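High choriolytic enzyme 1 (Oryzias latipes, PDB 3VTG) hydrolyses the inner layer of the fish egg envelope at hatching, acting as a zinc-dependent endopeptidase of the astacin family. Local coordinates at residues G47-R52 with T191-L196; R113-S118 with T145-S150; I152-R157 with D167-I172. One frame throughout, in Å; residues are numbered along the deposited sequence.

In the fold
The chain is the astacin-type catalytic domain, whose single zinc is held by H99, H103 and H109. Interaction 3 comes nearest to this site: the side chain of Y155 is about 5 Å from the zinc. The side chain of R113 in interaction 2 is about 13 Å from the zinc, and that of I193 in interaction 1 is about 14 Å from the zinc. Interactions 2 and 3 adjoin, with centres 11 Å apart, and Y147 reaches H154 between them. Interactions 1 and 2, centres 20 Å apart, meet through R192, which hydrogen-bonds T145. Along the chain interaction 1 closes a long loop that encloses the other two, tying the C-terminal helix 187-196 back to the start of strand 51-55.

Interaction 1 (G47-R52 with T191-L196); sequences GKTCIR and TRINVL
T49 and I51 pack against I193 where the C-terminal helix of the astacin fold, 187-196, meets the turn leading into strand 51-55, the outermost parallel strand of the five-stranded sheet. The apolar part of the contact centres on one methyl group. With CG2 anti to its backbone N, I193 directs this branch at the turn, where it lies 3.5 Å from I51 CG1 and 3.9 Å from T49 CB. The I51 and I193 side chains cross at about a right angle, and both also touch L105 of helix 94-105, the helix that carries two of the zinc ligands. The small hydrophobic cluster thus joins the C-terminal helix, the sheet edge and the zinc-binding helix. Beside I193 on the same helix face, the end of the N194 side chain lies against the backbone of K48 and T49.

The polar bonds mostly stay within the turn and fix its shape. T49 OG1 accepts from I51 N at 3.1 Å, forming an ST turn, and is also hydrogen-bonded to the carbonyl of F45; T49 therefore presents CB and CG2 to the helix while its hydroxyl is engaged by its own loop.

A covalent link adds to these: C50 forms a disulfide with C199, just beyond the helix, so turn and C-terminal segment are bonded beside the hydrophobic contact. Behind the turn, R52 NH1 clasps two carbonyl oxygens at once, T49 O and I51 O, each 2.8 Å away, and both acceptors lie close to the guanidinium plane.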
loop_
_atom_site.group_PDB
_atom_site.type_symbol
_atom_site.label_atom_id
_atom_site.label_comp_id
_atom_site.label_asym_id
_atom_site.label_seq_id
_atom_site.Cartn_x
_atom_site.Cartn_y
_atom_site.Cartn_z
ATOM N N GLY A 47 -11.217 6.822 10.801
ATOM C CA GLY A 47 -12.615 6.467 11.032
ATOM C C GLY A 47 -12.886 5.007 11.341
ATOM O O GLY A 47 -13.745 4.697 12.173
ATOM N N LYS A 48 -12.152 4.109 10.683
ATOM C CA LYS A 48 -12.453 2.677 10.751
ATOM C C LYS A 48 -11.274 1.769 11.129
ATOM O O LYS A 48 -11.419 0.547 11.130
ATOM C CB LYS A 48 -13.131 2.209 9.451
ATOM C CG LYS A 48 -14.503 2.831 9.222
ATOM C CD LYS A 48 -15.342 2.043 8.229
ATOM C CE LYS A 48 -16.785 2.532 8.210
ATOM N NZ LYS A 48 -17.490 2.272 9.495
ATOM N N THR A 49 -10.121 2.354 11.460
ATOM C CA THR A 49 -8.982 1.572 11.979
ATOM C C THR A 49 -8.399 2.183 13.252
ATOM O O THR A 49 -8.773 3.293 13.645
ATOM C CB THR A 49 -7.835 1.383 10.951
ATOM O OG1 THR A 49 -6.966 2.523 10.963
ATOM C CG2 THR A 49 -8.361 1.137 9.538
ATOM N N CYS A 50 -7.475 1.453 13.875
ATOM C CA CYS A 50 -6.761 1.938 15.059
ATOM C C CYS A 50 -5.391 2.555 14.718
ATOM O O CYS A 50 -4.583 2.835 15.612
ATOM C CB CYS A 50 -6.644 0.834 16.125
ATOM S SG CYS A 50 -5.549 -0.565 15.765
ATOM N N ILE A 51 -5.154 2.780 13.425
ATOM C CA ILE A 51 -3.927 3.422 12.943
ATOM C C ILE A 51 -4.040 4.941 13.076
ATOM O O ILE A 51 -5.043 5.531 12.672
ATOM C CB ILE A 51 -3.644 3.067 11.457
ATOM C CG1 ILE A 51 -3.564 1.548 11.232
ATOM C CG2 ILE A 51 -2.395 3.773 10.939
ATOM C CD1 ILE A 51 -2.479 0.825 11.999
ATOM N N ARG A 52 -3.009 5.560 13.648
ATOM C CA ARG A 52 -2.924 7.018 13.736
ATOM C C ARG A 52 -1.549 7.511 13.290
ATOM O O ARG A 52 -0.554 7.292 13.974
ATOM C CB ARG A 52 -3.198 7.509 15.165
ATOM C CG ARG A 52 -4.536 7.100 15.759
ATOM C CD ARG A 52 -5.714 7.820 15.120
ATOM N NE ARG A 52 -6.962 7.391 15.746
ATOM C CZ ARG A 52 -7.696 6.360 15.333
ATOM N NH1 ARG A 52 -7.328 5.646 14.274
ATOM N NH2 ARG A 52 -8.808 6.042 15.984
ATOM N N THR A 191 -10.478 -4.076 6.639
ATOM C CA THR A 191 -10.549 -5.276 7.468
ATOM C C THR A 191 -9.150 -5.842 7.730
ATOM O O THR A 191 -8.819 -6.203 8.862
ATOM C CB THR A 191 -11.468 -6.342 6.832
ATOM O OG1 THR A 191 -12.793 -5.811 6.705
ATOM C CG2 THR A 191 -11.518 -7.612 7.683
ATOM N N ARG A 192 -8.325 -5.892 6.684
ATOM C CA ARG A 192 -6.964 -6.413 6.796
ATOM C C ARG A 192 -6.108 -5.636 7.795
ATOM O O ARG A 192 -5.392 -6.237 8.593
ATOM C CB ARG A 192 -6.281 -6.437 5.430
ATOM C CG ARG A 192 -6.802 -7.520 4.503
ATOM C CD ARG A 192 -6.430 -7.189 3.074
ATOM N NE ARG A 192 -7.011 -8.138 2.132
ATOM C CZ ARG A 192 -6.905 -8.038 0.812
ATOM N NH1 ARG A 192 -6.256 -7.019 0.261
ATOM N NH2 ARG A 192 -7.463 -8.957 0.039
ATOM N N ILE A 193 -6.189 -4.306 7.746
ATOM C CA ILE A 193 -5.498 -3.457 8.716
ATOM C C ILE A 193 -5.940 -3.822 10.135
ATOM O O ILE A 193 -5.107 -4.030 11.021
ATOM C CB ILE A 193 -5.753 -1.957 8.447
ATOM C CG1 ILE A 193 -5.142 -1.535 7.101
ATOM C CG2 ILE A 193 -5.212 -1.102 9.590
ATOM C CD1 ILE A 193 -5.665 -0.215 6.561
ATOM N N ASN A 194 -7.252 -3.929 10.328
ATOM C CA ASN A 194 -7.822 -4.222 11.638
ATOM C C ASN A 194 -7.456 -5.604 12.175
ATOM O O ASN A 194 -7.250 -5.766 13.376
ATOM C CB ASN A 194 -9.340 -4.015 11.629
ATOM C CG ASN A 194 -9.728 -2.549 11.532
ATOM O OD1 ASN A 194 -10.789 -2.210 11.011
ATOM N ND2 ASN A 194 -8.872 -1.674 12.035
ATOM N N VAL A 195 -7.363 -6.591 11.287
ATOM C CA VAL A 195 -6.954 -7.937 11.687
ATOM C C VAL A 195 -5.458 -7.976 12.023
ATOM O O VAL A 195 -5.069 -8.474 13.080
ATOM C CB VAL A 195 -7.322 -9.001 10.626
ATOM C CG1 VAL A 195 -6.772 -10.366 11.016
ATOM C CG2 VAL A 195 -8.832 -9.088 10.451
ATOM N N LEU A 196 -4.625 -7.427 11.137
ATOM C CA LEU A 196 -3.175 -7.433 11.336
ATOM C C LEU A 196 -2.760 -6.713 12.622
ATOM O O LEU A 196 -1.912 -7.203 13.373
ATOM C CB LEU A 196 -2.458 -6.827 10.123
ATOM C CG LEU A 196 -0.924 -6.812 10.141
ATOM C CD1 LEU A 196 -0.342 -8.218 10.171
ATOM C CD2 LEU A 196 -0.380 -6.042 8.948
#

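Interaction 2 (R113-S118 with T145-S150); sequences RSDRDS and TPYDYS
R116 and Y147 have the nearest CA atoms of the two segments, 7.1 Å apart, where a type I beta turn from R113 to R116 faces the irregular segment 145-150. Both are loops of the astacin fold downstream of the zinc-binding helix 94-105, and R113 joins them.

Its guanidinium grips D115 side-on within the turn: R113 NE bonds D115 OD1 on its syn lone pair, and NH2 bonds OD2 at 2.9 Å in a nearly straight salt bridge (175°). Across the contact, R113 NH2 spends a second hydrogen on T145 O, also at 2.9 Å and near the guanidinium plane, while NH1 adds weak bonds to T145 O and OG1. With carboxylate and carbonyl both at its edge, the guanidinium is held against rotation, and one face rests on the peptide joining P146 to Y147, with P146 C 3.3 Å above the plane. The bend at chi3 (58°) turns the group onto this backbone. R192 NH2 of helix 187-196 comes close to R113 NH1, a like-charge approach probably eased by D115 and by E110, which pairs with R192.

The Y147 ring packs against the turn, its plane 82° from the guanidinium. Its CD1 lies 3.8 Å from R113 CD, its CE1 packs 3.6 Å from R116 CB, and D115 OD1 sits at the ring edge. V120 of strand 120-122 also touches the Y147 side chain. In the same segment D148 OD1 closes an Asx turn by accepting from S150 N. A water completes the junction, donating to D115 OD2 at 2.8 Å and accepting from Y147 N at 2.9 Å.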
loop_
_atom_site.group_PDB
_atom_site.type_symbol
_atom_site.label_atom_id
_atom_site.label_comp_id
_atom_site.label_asym_id
_atom_site.label_seq_id
_atom_site.Cartn_x
_atom_site.Cartn_y
_atom_site.Cartn_z
ATOM N N ARG A 113 -0.644 -11.903 -4.217
ATOM C CA ARG A 113 -1.170 -12.840 -3.217
ATOM C C ARG A 113 -0.906 -14.286 -3.627
ATOM O O ARG A 113 -0.898 -14.614 -4.814
ATOM C CB ARG A 113 -2.672 -12.643 -3.029
ATOM C CG ARG A 113 -3.067 -11.523 -2.082
ATOM C CD ARG A 113 -4.579 -11.351 -2.049
ATOM N NE ARG A 113 -5.285 -12.565 -1.642
ATOM C CZ ARG A 113 -5.956 -12.715 -0.501
ATOM N NH1 ARG A 113 -6.033 -11.724 0.382
ATOM N NH2 ARG A 113 -6.557 -13.867 -0.247
ATOM N N SER A 114 -0.703 -15.149 -2.636
ATOM C CA SER A 114 -0.410 -16.558 -2.886
ATOM C C SER A 114 -1.500 -17.276 -3.682
ATOM O O SER A 114 -1.218 -18.261 -4.361
ATOM C CB SER A 114 -0.171 -17.287 -1.567
ATOM O OG SER A 114 -1.315 -17.195 -0.739
ATOM N N ASP A 115 -2.733 -16.779 -3.594
ATOM C CA ASP A 115 -3.876 -17.390 -4.271
ATOM C C ASP A 115 -4.263 -16.700 -5.586
ATOM O O ASP A 115 -5.304 -17.008 -6.163
ATOM C CB ASP A 115 -5.085 -17.463 -3.318
ATOM C CG ASP A 115 -5.538 -16.097 -2.812
ATOM O OD1 ASP A 115 -4.900 -15.070 -3.129
ATOM O OD2 ASP A 115 -6.547 -16.053 -2.084
ATOM N N ARG A 116 -3.412 -15.794 -6.067
ATOM C CA ARG A 116 -3.758 -14.915 -7.191
ATOM C C ARG A 116 -4.122 -15.621 -8.504
ATOM O O ARG A 116 -4.925 -15.100 -9.275
ATOM C CB ARG A 116 -2.652 -13.876 -7.428
ATOM C CG ARG A 116 -1.346 -14.433 -7.980
ATOM C CD ARG A 116 -1.251 -14.240 -9.486
ATOM N NE ARG A 116 -0.014 -14.786 -10.049
ATOM C CZ ARG A 116 1.168 -14.176 -10.010
ATOM N NH1 ARG A 116 1.298 -12.995 -9.417
ATOM N NH2 ARG A 116 2.230 -14.753 -10.562
ATOM N N ASP A 117 -3.532 -16.789 -8.756
ATOM C CA ASP A 117 -3.777 -17.511 -10.011
ATOM C C ASP A 117 -5.215 -18.038 -10.135
ATOM O O ASP A 117 -5.628 -18.475 -11.209
ATOM C CB ASP A 117 -2.743 -18.630 -10.222
ATOM C CG ASP A 117 -1.372 -18.098 -10.647
ATOM O OD1 ASP A 117 -1.290 -16.981 -11.200
ATOM O OD2 ASP A 117 -0.369 -18.815 -10.431
ATOM N N SER A 118 -5.974 -17.980 -9.043
ATOM C CA SER A 118 -7.395 -18.319 -9.074
ATOM C C SER A 118 -8.278 -17.119 -9.441
ATOM O O SER A 118 -9.499 -17.258 -9.551
ATOM C CB SER A 118 -7.833 -18.900 -7.726
ATOM O OG SER A 118 -7.043 -20.018 -7.379
ATOM N N THR A 145 -8.728 -13.254 4.673
ATOM C CA THR A 145 -9.487 -12.416 3.750
ATOM C C THR A 145 -9.328 -12.956 2.327
ATOM O O THR A 145 -8.321 -13.602 2.022
ATOM C CB THR A 145 -9.052 -10.932 3.821
ATOM O OG1 THR A 145 -7.766 -10.760 3.208
ATOM C CG2 THR A 145 -9.019 -10.443 5.269
ATOM N N PRO A 146 -10.322 -12.709 1.454
ATOM C CA PRO A 146 -10.264 -13.230 0.097
ATOM C C PRO A 146 -9.540 -12.276 -0.845
ATOM O O PRO A 146 -9.272 -11.123 -0.490
ATOM C CB PRO A 146 -11.738 -13.310 -0.291
ATOM C CG PRO A 146 -12.353 -12.149 0.414
ATOM C CD PRO A 146 -11.547 -11.918 1.671
ATOM N N TYR A 147 -9.233 -12.762 -2.044
ATOM C CA TYR A 147 -8.698 -11.924 -3.101
ATOM C C TYR A 147 -9.721 -10.837 -3.420
ATOM O O TYR A 147 -10.906 -11.122 -3.586
ATOM C CB TYR A 147 -8.431 -12.767 -4.341
ATOM C CG TYR A 147 -7.541 -12.098 -5.357
ATOM C CD1 TYR A 147 -6.171 -12.347 -5.376
ATOM C CD2 TYR A 147 -8.066 -11.215 -6.302
ATOM C CE1 TYR A 147 -5.347 -11.734 -6.303
ATOM C CE2 TYR A 147 -7.251 -10.600 -7.237
ATOM C CZ TYR A 147 -5.894 -10.864 -7.233
ATOM O OH TYR A 147 -5.079 -10.256 -8.156
ATOM N N ASP A 148 -9.255 -9.594 -3.490
ATOM C CA ASP A 148 -10.138 -8.447 -3.672
ATOM C C ASP A 148 -9.738 -7.633 -4.900
ATOM O O ASP A 148 -8.781 -6.855 -4.857
ATOM C CB ASP A 148 -10.124 -7.578 -2.406
ATOM C CG ASP A 148 -11.091 -6.401 -2.471
ATOM O OD1 ASP A 148 -11.868 -6.274 -3.445
ATOM O OD2 ASP A 148 -11.066 -5.593 -1.519
ATOM N N TYR A 149 -10.484 -7.807 -5.991
ATOM C CA TYR A 149 -10.233 -7.057 -7.221
ATOM C C TYR A 149 -10.298 -5.548 -6.989
ATOM O O TYR A 149 -9.656 -4.778 -7.702
ATOM C CB TYR A 149 -11.266 -7.405 -8.286
ATOM C CG TYR A 149 -11.185 -8.786 -8.897
ATOM C CD1 TYR A 149 -10.060 -9.201 -9.613
ATOM C CD2 TYR A 149 -12.266 -9.659 -8.804
ATOM C CE1 TYR A 149 -10.010 -10.458 -10.201
ATOM C CE2 TYR A 149 -12.229 -10.912 -9.389
ATOM C CZ TYR A 149 -11.102 -11.308 -10.080
ATOM O OH TYR A 149 -11.088 -12.556 -10.659
ATOM N N SER A 150 -11.093 -5.139 -5.999
ATOM C CA SER A 150 -11.334 -3.722 -5.721
ATOM C C SER A 150 -10.363 -3.108 -4.711
ATOM O O SER A 150 -10.524 -1.948 -4.329
ATOM C CB SER A 150 -12.784 -3.501 -5.269
ATOM O OG SER A 150 -12.970 -3.848 -3.907
HETATM O O HOH W 1 -9.313 -15.690 -2.080
#

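Interaction 3 (I152-R157 with D167-I172); sequences IMHYGR and DSITPI
The carbonyl oxygen of R157 receives two backbone N-H groups from the facing segment: I169 N at 3.3 Å in a long but nearly straight bond (167°), and S168 N more weakly. These bonds link R157 to the start of strand 169-171. The R157 side chain then runs alongside that of D167, pointing the same way, with CD 3.5 Å from D167 OD2. Their charged ends do not form a salt bridge; NH1 stays 4.2 Å from OD2, and a water spans the gap, donating to D167 OD2 and to I169 O and accepting weakly from R157 NH1. NH1 also bonds the carbonyl of P175 and lies 3.7 Å from P171 CD. An alanine in place of R157 would probably leave the D167 carboxylate without its nearby positive charge, deprive the water of a donor and open a gap beside P171.

Further in, I169 CD1 packs 3.6 Å from Y155 CB, and its CG2 meets the edge of the H154 ring. That ring is held by H154 ND1, which bonds Y155 O at 2.7 Å along a lone pair. Segment 152-157 contains M153 of the Met-turn characteristic of metzincins. M153 packs against H99 and H103 of helix 94-105, the Y155 ring meets H109, and on the far flank strand 169-171 pairs antiparallel with strand 120-122.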
loop_
_atom_site.group_PDB
_atom_site.type_symbol
_atom_site.label_atom_id
_atom_site.label_comp_id
_atom_site.label_asym_id
_atom_site.label_seq_id
_atom_site.Cartn_x
_atom_site.Cartn_y
_atom_site.Cartn_z
ATOM N N ILE A 152 -7.302 -1.233 -3.034
ATOM C CA ILE A 152 -6.452 -0.094 -3.383
ATOM C C ILE A 152 -5.017 -0.556 -3.682
ATOM O O ILE A 152 -4.201 0.216 -4.185
ATOM C CB ILE A 152 -6.487 0.976 -2.262
ATOM C CG1 ILE A 152 -6.172 2.375 -2.821
ATOM C CG2 ILE A 152 -5.586 0.583 -1.091
ATOM C CD1 ILE A 152 -6.361 3.498 -1.819
ATOM N N MET A 153 -4.729 -1.823 -3.386
ATOM C CA MET A 153 -3.403 -2.404 -3.611
ATOM C C MET A 153 -3.284 -3.199 -4.916
ATOM O O MET A 153 -2.217 -3.725 -5.224
ATOM C CB MET A 153 -2.995 -3.295 -2.428
ATOM C CG MET A 153 -3.063 -2.619 -1.062
ATOM S SD MET A 153 -2.190 -1.041 -0.967
ATOM C CE MET A 153 -0.485 -1.579 -1.039
ATOM N N HIS A 154 -4.372 -3.287 -5.676
ATOM C CA HIS A 154 -4.364 -4.038 -6.930
ATOM C C HIS A 154 -3.899 -3.180 -8.070
ATOM O O HIS A 154 -4.407 -2.079 -8.262
ATOM C CB HIS A 154 -5.759 -4.581 -7.232
ATOM C CG HIS A 154 -5.757 -5.811 -8.113
ATOM N ND1 HIS A 154 -5.258 -5.814 -9.366
ATOM C CD2 HIS A 154 -6.217 -7.103 -7.872
ATOM C CE1 HIS A 154 -5.388 -7.047 -9.895
ATOM N NE2 HIS A 154 -5.976 -7.833 -8.982
ATOM N N TYR A 155 -2.933 -3.679 -8.837
ATOM C CA TYR A 155 -2.513 -3.033 -10.083
ATOM C C TYR A 155 -3.671 -2.954 -11.079
ATOM O O TYR A 155 -4.535 -3.839 -11.122
ATOM C CB TYR A 155 -1.394 -3.844 -10.742
ATOM C CG TYR A 155 0.033 -3.560 -10.305
ATOM C CD1 TYR A 155 0.326 -2.805 -9.163
ATOM C CD2 TYR A 155 1.096 -4.086 -11.035
ATOM C CE1 TYR A 155 1.641 -2.573 -8.779
ATOM C CE2 TYR A 155 2.407 -3.863 -10.661
ATOM C CZ TYR A 155 2.677 -3.106 -9.538
ATOM O OH TYR A 155 3.985 -2.890 -9.176
ATOM N N GLY A 156 -3.673 -1.904 -11.895
ATOM C CA GLY A 156 -4.563 -1.834 -13.052
ATOM C C GLY A 156 -4.147 -2.849 -14.107
ATOM O O GLY A 156 -3.021 -3.366 -14.076
ATOM N N ARG A 157 -5.049 -3.129 -15.046
ATOM C CA ARG A 157 -4.821 -4.162 -16.062
ATOM C C ARG A 157 -3.700 -3.813 -17.039
ATOM O O ARG A 157 -3.149 -4.700 -17.691
ATOM C CB ARG A 157 -6.118 -4.486 -16.823
ATOM C CG ARG A 157 -6.648 -3.368 -17.715
ATOM C CD ARG A 157 -8.020 -3.705 -18.290
ATOM N NE ARG A 157 -9.027 -3.917 -17.247
ATOM C CZ ARG A 157 -9.653 -5.070 -17.010
ATOM N NH1 ARG A 157 -9.401 -6.145 -17.749
ATOM N NH2 ARG A 157 -10.547 -5.148 -16.031
ATOM N N ASP A 167 -2.753 -6.122 -22.186
ATOM C CA ASP A 167 -2.812 -5.991 -20.740
ATOM C C ASP A 167 -1.810 -6.879 -20.013
ATOM O O ASP A 167 -1.547 -8.011 -20.423
ATOM C CB ASP A 167 -4.228 -6.314 -20.254
ATOM C CG ASP A 167 -5.276 -5.338 -20.776
ATOM O OD1 ASP A 167 -4.924 -4.213 -21.185
ATOM O OD2 ASP A 167 -6.466 -5.699 -20.766
ATOM N N SER A 168 -1.260 -6.357 -18.921
ATOM C CA SER A 168 -0.372 -7.139 -18.071
ATOM C C SER A 168 -1.145 -8.124 -17.194
ATOM O O SER A 168 -0.632 -9.193 -16.864
ATOM C CB SER A 168 0.476 -6.220 -17.195
ATOM O OG SER A 168 -0.336 -5.397 -16.380
ATOM N N ILE A 169 -2.372 -7.758 -16.821
ATOM C CA ILE A 169 -3.208 -8.578 -15.940
ATOM C C ILE A 169 -4.602 -8.723 -16.533
ATOM O O ILE A 169 -5.218 -7.732 -16.928
ATOM C CB ILE A 169 -3.342 -7.955 -14.529
ATOM C CG1 ILE A 169 -1.968 -7.722 -13.894
ATOM C CG2 ILE A 169 -4.213 -8.828 -13.628
ATOM C CD1 ILE A 169 -2.004 -6.855 -12.653
ATOM N N THR A 170 -5.097 -9.959 -16.580
ATOM C CA THR A 170 -6.473 -10.226 -16.995
ATOM C C THR A 170 -7.204 -10.981 -15.894
ATOM O O THR A 170 -6.829 -12.105 -15.569
ATOM C CB THR A 170 -6.538 -11.066 -18.285
ATOM O OG1 THR A 170 -5.737 -10.456 -19.305
ATOM C CG2 THR A 170 -7.987 -11.189 -18.771
ATOM N N PRO A 171 -8.248 -10.367 -15.306
ATOM C CA PRO A 171 -9.065 -11.095 -14.336
ATOM C C PRO A 171 -9.727 -12.319 -14.970
ATOM O O PRO A 171 -10.147 -12.264 -16.129
ATOM C CB PRO A 171 -10.127 -10.068 -13.929
ATOM C CG PRO A 171 -9.488 -8.747 -14.192
ATOM C CD PRO A 171 -8.675 -8.962 -15.434
ATOM N N ILE A 172 -9.782 -13.414 -14.217
ATOM C CA ILE A 172 -10.414 -14.659 -14.668
ATOM C C ILE A 172 -11.419 -15.133 -13.612
ATOM O O ILE A 172 -11.164 -14.973 -12.419
ATOM C CB ILE A 172 -9.373 -15.769 -14.983
ATOM C CG1 ILE A 172 -8.483 -16.072 -13.764
ATOM C CG2 ILE A 172 -8.533 -15.390 -16.201
ATOM C CD1 ILE A 172 -7.633 -17.320 -13.895
HETATM O O HOH W 2 -7.245 -7.442 -18.862
#